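Local coordinates for putative glycosyltransferase (Mannosyltransferase) involved in glycosylating the PBCV-1 major capsid protein (Paramecium bursaria Chlorella virus 1, PDB 2P6W) that probably transfers a sugar from a UDP-sugar donor during glycosylation of the viral major capsid protein, this chain being its manganese-binding N-terminal domain, at residues A[86-91]-A[188-193]; A[176-181]-A[193-198]. All coordinates share one frame; numbering follows the deposited sequence.

Contact 1 of 2, residues A[86-91]-A[188-193]; sequences NPKNKN and VKDALF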
ATOM      1  N   ASN A  86       3.534 -10.370  -8.101  1.00 22.92           N
ATOM      2  CA  ASN A  86       4.261 -11.593  -8.462  1.00 23.86           C
ATOM      3  C   ASN A  86       3.714 -12.191  -9.774  1.00 23.81           C
ATOM      4  O   ASN A  86       2.559 -12.622  -9.810  1.00 23.11           O
ATOM      5  CB  ASN A  86       4.102 -12.607  -7.328  1.00 24.12           C
ATOM      6  CG  ASN A  86       4.747 -13.956  -7.629  1.00 26.56           C
ATOM      7  OD1 ASN A  86       5.495 -14.108  -8.598  1.00 27.54           O
ATOM      8  ND2 ASN A  86       4.444 -14.947  -6.800  1.00 27.66           N
ATOM      9  N   PRO A  87       4.535 -12.222 -10.844  1.00 24.66           N
ATOM     10  CA  PRO A  87       4.027 -12.741 -12.130  1.00 25.42           C
ATOM     11  C   PRO A  87       3.390 -14.130 -12.030  1.00 26.00           C
ATOM     12  O   PRO A  87       2.412 -14.407 -12.745  1.00 26.40           O
ATOM     13  CB  PRO A  87       5.274 -12.772 -13.021  1.00 25.51           C
ATOM     14  CG  PRO A  87       6.168 -11.728 -12.452  1.00 26.25           C
ATOM     15  CD  PRO A  87       5.929 -11.755 -10.956  1.00 24.46           C
ATOM     16  N   LYS A  88       3.915 -14.981 -11.150  1.00 26.93           N
ATOM     17  CA  LYS A  88       3.405 -16.355 -11.010  1.00 28.16           C
ATOM     18  C   LYS A  88       1.937 -16.358 -10.574  1.00 27.53           C
ATOM     19  O   LYS A  88       1.186 -17.303 -10.882  1.00 27.12           O
ATOM     20  CB  LYS A  88       4.256 -17.177 -10.021  1.00 28.87           C
ATOM     21  CG  LYS A  88       3.710 -18.595  -9.769  1.00 31.07           C
ATOM     22  CD  LYS A  88       4.298 -19.231  -8.515  1.00 31.00           C
ATOM     23  CE  LYS A  88       3.584 -20.535  -8.148  1.00 33.37           C
ATOM     24  NZ  LYS A  88       2.124 -20.347  -7.874  1.00 36.15           N
ATOM     25  N   ASN A  89       1.528 -15.289  -9.889  1.00 26.66           N
ATOM     26  CA  ASN A  89       0.185 -15.194  -9.327  1.00 26.06           C
ATOM     27  C   ASN A  89      -0.717 -14.097  -9.901  1.00 25.96           C
ATOM     28  O   ASN A  89      -1.804 -13.840  -9.382  1.00 25.95           O
ATOM     29  CB  ASN A  89       0.249 -15.097  -7.804  1.00 26.43           C
ATOM     30  CG  ASN A  89       0.447 -16.441  -7.158  1.00 28.07           C
ATOM     31  OD1 ASN A  89       1.140 -16.572  -6.152  1.00 30.02           O
ATOM     32  ND2 ASN A  89      -0.126 -17.468  -7.771  1.00 27.75           N
ATOM     33  N   LYS A  90      -0.283 -13.478 -10.994  1.00 24.85           N
ATOM     34  CA  LYS A  90      -1.011 -12.350 -11.568  1.00 25.31           C
ATOM     35  C   LYS A  90      -2.421 -12.704 -12.060  1.00 25.17           C
ATOM     36  O   LYS A  90      -3.281 -11.825 -12.152  1.00 24.33           O
ATOM     37  CB  LYS A  90      -0.190 -11.691 -12.689  1.00 25.11           C
ATOM     38  CG  LYS A  90      -0.180 -12.509 -13.970  1.00 25.57           C
ATOM     39  CD  LYS A  90       0.492 -11.752 -15.125  1.00 25.78           C
ATOM     40  CE  LYS A  90       0.224 -12.491 -16.427  1.00 28.38           C
ATOM     41  NZ  LYS A  90       1.039 -11.946 -17.545  1.00 30.40           N
ATOM     42  N   ASN A  91      -2.670 -13.981 -12.360  1.00 24.94           N
ATOM     43  CA  ASN A  91      -4.005 -14.388 -12.799  1.00 25.39           C
ATOM     44  C   ASN A  91      -4.960 -14.724 -11.649  1.00 25.41           C
ATOM     45  O   ASN A  91      -6.083 -15.189 -11.875  1.00 25.74           O
ATOM     46  CB  ASN A  91      -3.935 -15.538 -13.821  1.00 25.57           C
ATOM     47  CG  ASN A  91      -3.219 -15.139 -15.094  1.00 28.26           C
ATOM     48  OD1 ASN A  91      -2.261 -15.794 -15.513  1.00 32.37           O
ATOM     49  ND2 ASN A  91      -3.673 -14.050 -15.714  1.00 28.25           N
ATOM     50  N   VAL A 188       8.133 -15.563  -1.143  1.00 26.96           N
ATOM     51  CA  VAL A 188       8.076 -14.699  -2.335  1.00 27.60           C
ATOM     52  C   VAL A 188       7.449 -15.411  -3.533  1.00 28.24           C
ATOM     53  O   VAL A 188       6.573 -14.858  -4.197  1.00 27.43           O
ATOM     54  CB  VAL A 188       9.465 -14.137  -2.729  1.00 27.81           C
ATOM     55  CG1 VAL A 188       9.397 -13.458  -4.102  1.00 28.22           C
ATOM     56  CG2 VAL A 188       9.960 -13.139  -1.678  1.00 27.09           C
ATOM     57  N   LYS A 189       7.879 -16.648  -3.773  1.00 29.04           N
ATOM     58  CA  LYS A 189       7.360 -17.478  -4.870  1.00 30.22           C
ATOM     59  C   LYS A 189       5.829 -17.564  -4.930  1.00 29.05           C
ATOM     60  O   LYS A 189       5.250 -17.603  -6.022  1.00 29.22           O
ATOM     61  CB  LYS A 189       7.973 -18.896  -4.790  1.00 30.36           C
ATOM     62  CG  LYS A 189       7.488 -19.755  -3.601  1.00 32.50           C
ATOM     63  CD  LYS A 189       8.222 -21.104  -3.484  1.00 32.92           C
ATOM     64  CE  LYS A 189       7.588 -21.979  -2.416  1.00 34.68           C
ATOM     65  NZ  LYS A 189       8.441 -23.153  -2.043  1.00 37.33           N
ATOM     66  N   ASP A 190       5.186 -17.611  -3.765  1.00 28.08           N
ATOM     67  CA  ASP A 190       3.750 -17.858  -3.680  1.00 27.36           C
ATOM     68  C   ASP A 190       2.956 -16.609  -3.335  1.00 25.84           C
ATOM     69  O   ASP A 190       1.738 -16.679  -3.156  1.00 25.48           O
ATOM     70  CB  ASP A 190       3.461 -18.956  -2.652  1.00 28.31           C
ATOM     71  CG  ASP A 190       3.888 -20.336  -3.133  1.00 31.63           C
ATOM     72  OD1 ASP A 190       3.902 -20.581  -4.366  1.00 32.81           O
ATOM     73  OD2 ASP A 190       4.208 -21.170  -2.265  1.00 35.88           O
ATOM     74  N   ALA A 191       3.643 -15.468  -3.232  1.00 24.09           N
ATOM     75  CA  ALA A 191       2.970 -14.229  -2.836  1.00 23.17           C
ATOM     76  C   ALA A 191       2.132 -13.662  -3.978  1.00 22.53           C
ATOM     77  O   ALA A 191       2.322 -14.035  -5.133  1.00 23.41           O
ATOM     78  CB  ALA A 191       4.007 -13.196  -2.381  1.00 23.52           C
ATOM     79  N   LEU A 192       1.210 -12.762  -3.650  1.00 21.67           N
ATOM     80  CA  LEU A 192       0.584 -11.923  -4.657  1.00 21.21           C
ATOM     81  C   LEU A 192       1.373 -10.614  -4.736  1.00 21.02           C
ATOM     82  O   LEU A 192       1.849 -10.250  -5.808  1.00 21.86           O
ATOM     83  CB  LEU A 192      -0.871 -11.623  -4.311  1.00 20.99           C
ATOM     84  CG  LEU A 192      -1.567 -10.665  -5.290  1.00 21.09           C
ATOM     85  CD1 LEU A 192      -1.572 -11.233  -6.730  1.00 21.05           C
ATOM     86  CD2 LEU A 192      -3.008 -10.392  -4.768  1.00 21.10           C
ATOM     87  N   PHE A 193       1.487  -9.914  -3.599  1.00 20.38           N
ATOM     88  CA  PHE A 193       2.228  -8.636  -3.538  1.00 21.51           C
ATOM     89  C   PHE A 193       3.590  -8.807  -2.867  1.00 21.32           C
ATOM     90  O   PHE A 193       3.679  -9.221  -1.713  1.00 21.57           O
ATOM     91  CB  PHE A 193       1.402  -7.571  -2.792  1.00 20.96           C
ATOM     92  CG  PHE A 193       0.094  -7.254  -3.465  1.00 20.93           C
ATOM     93  CD1 PHE A 193       0.054  -6.992  -4.831  1.00 22.35           C
ATOM     94  CD2 PHE A 193      -1.098  -7.226  -2.740  1.00 19.11           C
ATOM     95  CE1 PHE A 193      -1.152  -6.696  -5.480  1.00 22.89           C
ATOM     96  CE2 PHE A 193      -2.290  -6.931  -3.368  1.00 19.88           C
ATOM     97  CZ  PHE A 193      -2.320  -6.672  -4.748  1.00 21.35           C
TER
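Asn86 and Leu192 join the two loops by a nearly straight backbone bond, Asn86 N to Leu192 O at 2.8 Å, with their CA atoms 5.3 Å apart. The Asn86 side chain makes the other two hydrogen bonds across the contact. Its CG stands anti to the backbone N (chi1 176°), and ND2 reaches into the bend of 188-193, where it donates to two carbonyls: Ala191 O at 2.8 Å and Lys189 O at 2.9 Å. Both oxygens lie close to the amide plane, as the two N-H bonds require, but the carbonyls are met differently: ND2 is tilted only modestly from the plane of Ala191 C=O, whereas it sits above that of Lys189. At the other end of the amide, OD1 accepts from Lys88 N at 3.1 Å, forming an Asx turn that leads into the short 3-10 segment 87-88. The amide is thus held at both ends, and its rotation is fixed. Lys88 runs beside Asp190, the two side chains pointing the same way; CD passes 3.1 Å from Lys189 O, and a bend at chi4 (-60°) leaves NZ in a long salt bridge with Asp190 OD1, 3.9 Å away, on the exposed side. Deeper in, Leu192 CD1 approaches Asn89 O at 3.7 Å. The contact lies partly buried just beyond the antiparallel pair 83-85/193-195, whose pairing the Asn86 N to Leu192 O bond extends. Leu192 also packs on Tyr32 of helix 20-36 and on Leu177, in the loop leading to strand 179-180.

Contact 2 of 2, residues A[176-181]-A[193-198]; sequences TLNCIV and FVHMCG. With MN (manganese (II) ion), chain B.
His195 ND1 donates to Asn178 OD1 at 2.7 Å, and on the far side of the same ring NE2 binds the manganese ion at 2.3 Å. Asn178 is a second-shell residue of the metal site, next to a parallel strand pair in a domain of the GT-A clan: its amide oxygen receives the N-H on a lone pair in its carbonyl plane, fixing the ring's rotation and leaving NE2 for the metal. Asn178 and His195, each with CG anti to its backbone N (chi1 -168° and -179°), lie side by side, pointing the same way, with amide and ring planes 23° apart. Asn178 ND2 is in turn bonded to Asn121 OD1, so the amide is held from both ends; its pull on ND1 would be expected to make NE2 a somewhat stronger donor to the metal. Asp80 and Asp82, of the DxD motif, bind the same ion. The backbones of 179-180 and 193-195 pair in parallel, Cys179 beside Val194 and Ile180 beside His195. Cys179 uses both its backbone groups, its N donating to Phe193 O and its O accepting from His195 N; Phe193 N to Thr176 O and Val181 N to His195 O extend the ladder at its two ends. Strand 83-85 covers the other edge of 193-195, making it the central strand of a small mixed sheet. Cys197 CB sits 3.5 Å above the centre of one face of the imidazole and also meets Ile180 CG2 at 4.0 Å. At the opposite end Leu177 and Phe193 cross obliquely, CD2 to CD2 at 3.7 Å. Leu177 O, buried without a hydrogen-bond partner in the model, lies at the edge of the Phe193 ring, in its plane and 3.6 Å from Phe193 CD2.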
ATOM      1  N   THR A 176       1.471 -13.417   1.876  1.00 21.85           N
ATOM      2  CA  THR A 176       1.021 -13.315   0.490  1.00 21.85           C
ATOM      3  C   THR A 176       0.732 -11.883   0.047  1.00 21.21           C
ATOM      4  O   THR A 176       0.869 -11.586  -1.148  1.00 21.44           O
ATOM      5  CB  THR A 176      -0.233 -14.151   0.214  1.00 22.26           C
ATOM      6  OG1 THR A 176      -1.287 -13.723   1.080  1.00 23.00           O
ATOM      7  CG2 THR A 176       0.055 -15.648   0.431  1.00 21.07           C
ATOM      8  N   LEU A 177       0.314 -11.017   0.979  1.00 20.42           N
ATOM      9  CA  LEU A 177      -0.144  -9.674   0.593  1.00 20.62           C
ATOM     10  C   LEU A 177       0.799  -8.501   0.921  1.00 19.90           C
ATOM     11  O   LEU A 177       0.590  -7.388   0.450  1.00 20.20           O
ATOM     12  CB  LEU A 177      -1.556  -9.391   1.115  1.00 20.26           C
ATOM     13  CG  LEU A 177      -2.617 -10.299   0.465  1.00 21.67           C
ATOM     14  CD1 LEU A 177      -3.899 -10.273   1.259  1.00 23.58           C
ATOM     15  CD2 LEU A 177      -2.903  -9.923  -1.005  1.00 22.93           C
ATOM     16  N   ASN A 178       1.816  -8.748   1.735  1.00 19.49           N
ATOM     17  CA  ASN A 178       2.842  -7.724   1.962  1.00 19.89           C
ATOM     18  C   ASN A 178       4.142  -8.476   2.199  1.00 20.40           C
ATOM     19  O   ASN A 178       4.728  -8.437   3.280  1.00 19.96           O
ATOM     20  CB  ASN A 178       2.469  -6.811   3.131  1.00 20.92           C
ATOM     21  CG  ASN A 178       3.354  -5.572   3.218  1.00 19.44           C
ATOM     22  OD1 ASN A 178       4.386  -5.464   2.538  1.00 20.19           O
ATOM     23  ND2 ASN A 178       2.944  -4.606   4.053  1.00 22.02           N
ATOM     24  N   CYS A 179       4.551  -9.212   1.165  1.00 19.83           N
ATOM     25  CA  CYS A 179       5.634 -10.166   1.318  1.00 20.65           C
ATOM     26  C   CYS A 179       6.984  -9.487   1.139  1.00 21.01           C
ATOM     27  O   CYS A 179       7.530  -9.398   0.028  1.00 21.73           O
ATOM     28  CB  CYS A 179       5.445 -11.340   0.351  1.00 19.58           C
ATOM     29  SG  CYS A 179       6.647 -12.636   0.698  1.00 22.67           S
ATOM     30  N   ILE A 180       7.501  -8.970   2.255  1.00 21.84           N
ATOM     31  CA  ILE A 180       8.794  -8.292   2.287  1.00 22.33           C
ATOM     32  C   ILE A 180       9.898  -9.246   1.827  1.00 22.75           C
ATOM     33  O   ILE A 180      10.053 -10.346   2.371  1.00 22.32           O
ATOM     34  CB  ILE A 180       9.070  -7.726   3.701  1.00 22.21           C
ATOM     35  CG1 ILE A 180       8.059  -6.611   4.032  1.00 22.47           C
ATOM     36  CG2 ILE A 180      10.503  -7.213   3.811  1.00 22.42           C
ATOM     37  CD1 ILE A 180       8.101  -6.136   5.476  1.00 23.87           C
ATOM     38  N   VAL A 181      10.635  -8.846   0.787  1.00 22.74           N
ATOM     39  CA  VAL A 181      11.541  -9.775   0.118  1.00 23.38           C
ATOM     40  C   VAL A 181      12.653 -10.289   1.021  1.00 22.74           C
ATOM     41  O   VAL A 181      12.903 -11.481   1.056  1.00 23.41           O
ATOM     42  CB  VAL A 181      12.146  -9.193  -1.166  1.00 23.57           C
ATOM     43  CG1 VAL A 181      12.552  -7.776  -0.969  1.00 26.57           C
ATOM     44  CG2 VAL A 181      13.339 -10.026  -1.636  1.00 24.49           C
ATOM     45  N   PHE A 193       1.487  -9.914  -3.599  1.00 20.38           N
ATOM     46  CA  PHE A 193       2.228  -8.636  -3.538  1.00 21.51           C
ATOM     47  C   PHE A 193       3.590  -8.807  -2.867  1.00 21.32           C
ATOM     48  O   PHE A 193       3.679  -9.221  -1.713  1.00 21.57           O
ATOM     49  CB  PHE A 193       1.402  -7.571  -2.792  1.00 20.96           C
ATOM     50  CG  PHE A 193       0.094  -7.254  -3.465  1.00 20.93           C
ATOM     51  CD1 PHE A 193       0.054  -6.992  -4.831  1.00 22.35           C
ATOM     52  CD2 PHE A 193      -1.098  -7.226  -2.740  1.00 19.11           C
ATOM     53  CE1 PHE A 193      -1.152  -6.696  -5.480  1.00 22.89           C
ATOM     54  CE2 PHE A 193      -2.290  -6.931  -3.368  1.00 19.88           C
ATOM     55  CZ  PHE A 193      -2.320  -6.672  -4.748  1.00 21.35           C
ATOM     56  N   VAL A 194       4.645  -8.496  -3.619  1.00 22.13           N
ATOM     57  CA  VAL A 194       6.005  -8.660  -3.147  1.00 22.32           C
ATOM     58  C   VAL A 194       6.561  -7.266  -2.833  1.00 22.49           C
ATOM     59  O   VAL A 194       6.476  -6.355  -3.653  1.00 22.51           O
ATOM     60  CB  VAL A 194       6.881  -9.362  -4.205  1.00 22.88           C
ATOM     61  CG1 VAL A 194       8.320  -9.477  -3.711  1.00 23.57           C
ATOM     62  CG2 VAL A 194       6.314 -10.746  -4.544  1.00 23.90           C
ATOM     63  N   HIS A 195       7.138  -7.086  -1.652  1.00 21.71           N
ATOM     64  CA  HIS A 195       7.461  -5.745  -1.193  1.00 21.47           C
ATOM     65  C   HIS A 195       8.982  -5.578  -1.031  1.00 20.85           C
ATOM     66  O   HIS A 195       9.591  -6.217  -0.192  1.00 20.66           O
ATOM     67  CB  HIS A 195       6.707  -5.470   0.113  1.00 21.33           C
ATOM     68  CG  HIS A 195       6.926  -4.103   0.684  1.00 21.72           C
ATOM     69  ND1 HIS A 195       6.377  -3.710   1.892  1.00 20.37           N
ATOM     70  CD2 HIS A 195       7.617  -3.031   0.217  1.00 21.94           C
ATOM     71  CE1 HIS A 195       6.723  -2.455   2.140  1.00 21.70           C
ATOM     72  NE2 HIS A 195       7.482  -2.023   1.144  1.00 22.57           N
ATOM     73  N   MET A 196       9.589  -4.772  -1.896  1.00 20.61           N
ATOM     74  CA  MET A 196      11.036  -4.521  -1.821  1.00 21.07           C
ATOM     75  C   MET A 196      11.358  -3.472  -0.755  1.00 22.02           C
ATOM     76  O   MET A 196      11.903  -2.406  -1.048  1.00 23.11           O
ATOM     77  CB  MET A 196      11.567  -4.090  -3.197  1.00 21.10           C
ATOM     78  CG  MET A 196      11.325  -5.097  -4.325  1.00 21.99           C
ATOM     79  SD  MET A 196      11.927  -4.440  -5.912  1.00 21.82           S
ATOM     80  CE  MET A 196      10.818  -3.044  -6.135  1.00 22.66           C
ATOM     81  N   CYS A 197      11.055  -3.805   0.491  1.00 22.21           N
ATOM     82  CA  CYS A 197      11.108  -2.848   1.584  1.00 22.50           C
ATOM     83  C   CYS A 197      12.536  -2.591   2.060  1.00 23.13           C
ATOM     84  O   CYS A 197      13.317  -3.532   2.211  1.00 24.44           O
ATOM     85  CB  CYS A 197      10.262  -3.393   2.727  1.00 21.47           C
ATOM     86  SG  CYS A 197       9.987  -2.262   4.080  1.00 24.20           S
ATOM     87  N   GLY A 198      12.879  -1.315   2.250  1.00 23.89           N
ATOM     88  CA  GLY A 198      14.132  -0.932   2.915  1.00 24.39           C
ATOM     89  C   GLY A 198      15.377  -0.952   2.056  1.00 25.14           C
ATOM     90  O   GLY A 198      16.483  -0.682   2.551  1.00 26.76           O
TER
HETATM   91 MN    MN B 214       7.892   0.236   0.815  1.00 22.11          MN

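The two contacts share Phe193, and their centres are 11 Å apart. Contact 1 holds the approach to strand 193-195, contact 2 the strand itself and the turn beyond it. They touch directly: Leu192 N lies 2.8 Å from Thr176 O, a probable hydrogen bond, so this carbonyl meets both Leu192 and Phe193, and Ala191 CB packs 3.6 Å from Cys179 CB. Contact 2 supplies a manganese ligand, and its Cys197 and Gly198, in that turn, belong to the UDP site seen in another structure of this protein. Contact 1 is a structural junction farther out, the nearest side-chain atom of Val188 being about 14 Å from the manganese.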